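Local structure of P35 antigen (Borrelia burgdorferi, 4ALY) at residues 262-265 / 266-270. The protein is an outer surface lipoprotein of the Lyme disease spirochaete, critical for establishing infection after a tick bite. Sequence-based numbering, arbitrary orientation.
Sequences DIIL and DLVNT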
loop_
_atom_site.group_PDB
_atom_site.type_symbol
_atom_site.label_atom_id
_atom_site.label_comp_id
_atom_site.label_asym_id
_atom_site.label_seq_id
_atom_site.Cartn_x
_atom_site.Cartn_y
_atom_site.Cartn_z
ATOM N N ASP A 262 9.864 0.461 -8.994
ATOM C CA ASP A 262 10.142 -0.219 -10.261
ATOM C C ASP A 262 9.274 -1.426 -10.446
ATOM O O ASP A 262 8.666 -1.554 -11.490
ATOM C CB ASP A 262 11.602 -0.675 -10.360
ATOM C CG ASP A 262 12.578 0.490 -10.572
ATOM O OD1 ASP A 262 12.165 1.625 -10.947
ATOM O OD2 ASP A 262 13.781 0.231 -10.350
ATOM N N ILE A 263 9.217 -2.280 -9.409
ATOM C CA ILE A 263 8.450 -3.519 -9.395
ATOM C C ILE A 263 6.944 -3.298 -9.534
ATOM O O ILE A 263 6.292 -3.980 -10.342
ATOM C CB ILE A 263 8.743 -4.335 -8.140
ATOM C CG1 ILE A 263 10.243 -4.360 -7.910
ATOM C CG2 ILE A 263 8.193 -5.756 -8.274
ATOM C CD1 ILE A 263 10.722 -5.362 -6.870
ATOM N N ILE A 264 6.402 -2.321 -8.800
ATOM C CA ILE A 264 5.005 -1.950 -8.968
ATOM C C ILE A 264 4.654 -1.533 -10.403
ATOM O O ILE A 264 3.660 -2.031 -10.984
ATOM C CB ILE A 264 4.571 -0.835 -8.007
ATOM C CG1 ILE A 264 4.338 -1.420 -6.618
ATOM C CG2 ILE A 264 3.284 -0.207 -8.519
ATOM C CD1 ILE A 264 4.586 -0.443 -5.490
ATOM N N LEU A 265 5.445 -0.624 -10.968
ATOM C CA LEU A 265 5.232 -0.169 -12.367
ATOM C C LEU A 265 5.374 -1.348 -13.327
ATOM O O LEU A 265 4.578 -1.502 -14.230
ATOM C CB LEU A 265 6.236 0.922 -12.723
ATOM C CG LEU A 265 6.157 1.664 -14.051
ATOM C CD1 LEU A 265 4.742 2.235 -14.251
ATOM C CD2 LEU A 265 7.243 2.766 -14.136
ATOM N N ASP A 266 6.361 -2.212 -13.101
ATOM C CA ASP A 266 6.501 -3.417 -13.919
ATOM C C ASP A 266 5.263 -4.311 -13.858
ATOM O O ASP A 266 4.922 -4.949 -14.834
ATOM C CB ASP A 266 7.775 -4.210 -13.571
ATOM C CG ASP A 266 9.084 -3.422 -13.889
ATOM O OD1 ASP A 266 9.052 -2.502 -14.724
ATOM O OD2 ASP A 266 10.147 -3.708 -13.284
ATOM N N LEU A 267 4.603 -4.353 -12.715
ATOM C CA LEU A 267 3.455 -5.221 -12.511
ATOM C C LEU A 267 2.165 -4.634 -13.092
ATOM O O LEU A 267 1.328 -5.360 -13.668
ATOM C CB LEU A 267 3.291 -5.496 -11.031
ATOM C CG LEU A 267 4.355 -6.399 -10.418
ATOM C CD1 LEU A 267 4.109 -6.417 -8.930
ATOM C CD2 LEU A 267 4.355 -7.840 -10.923
ATOM N N VAL A 268 2.000 -3.316 -12.969
ATOM C CA VAL A 268 0.906 -2.656 -13.654
ATOM C C VAL A 268 1.023 -2.770 -15.202
ATOM O O VAL A 268 0.090 -3.231 -15.867
ATOM C CB VAL A 268 0.744 -1.194 -13.193
ATOM C CG1 VAL A 268 -0.279 -0.495 -14.090
ATOM C CG2 VAL A 268 0.347 -1.112 -11.686
ATOM N N ASN A 269 2.158 -2.359 -15.763
ATOM C CA ASN A 269 2.377 -2.449 -17.201
ATOM C C ASN A 269 2.165 -3.863 -17.728
ATOM O O ASN A 269 1.401 -4.056 -18.665
ATOM C CB ASN A 269 3.762 -1.924 -17.630
ATOM C CG ASN A 269 3.932 -0.413 -17.423
ATOM O OD1 ASN A 269 5.054 0.078 -17.493
ATOM N ND2 ASN A 269 2.846 0.324 -17.182
ATOM N N THR A 270 2.821 -4.845 -17.128
ATOM C CA THR A 270 2.608 -6.241 -17.519
ATOM C C THR A 270 1.111 -6.652 -17.617
ATOM O O THR A 270 0.690 -7.376 -18.545
ATOM C CB THR A 270 3.378 -7.141 -16.571
ATOM O OG1 THR A 270 4.754 -6.833 -16.749
ATOM C CG2 THR A 270 3.148 -8.647 -16.838
#
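Leu-265 meets Asn-269 one turn further along the helix, its CD1 lying 3.9 Å from Asn-269 OD1, with the isobutyl group crossing the amide at a slant on the surface of the protein. The leucine reaches toward the amide because CG is anti to the backbone N (chi1 -174°), beside its own carbonyl carbon. Beneath this pair, Asn-269 N donates a nearly straight hydrogen bond to Leu-265 O (3.0 Å, N-H...O 167°). Such i to i+4 pairs belong to alpha-helix 254-275, within the BbCRASP-1-like family region of this mainly helical, strand-free protein.

Asp-266 N likewise forms a hydrogen bond with Asp-262 O at 2.9 Å. The Asp-266 carboxylate folds back beside its own backbone N (chi1 -64°), and Asp-262 O lies against it, 3.1 Å from Asp-266 CG and close to both carboxylate oxygens, which are acceptors like itself. The backbone O of Asp-266 accepts two hydrogen bonds from Thr-270, from N and, at 2.7 Å, from OG1.

On another face of this helix Ile-263 and Leu-267 lie side by side, CG2 to CD1 4.2 Å, and Leu-267 packs on Leu-213 of helix 200-233, while Ile-264 and Val-268 face helix 163-189, touching Ala-180 and Glu-183 respectively.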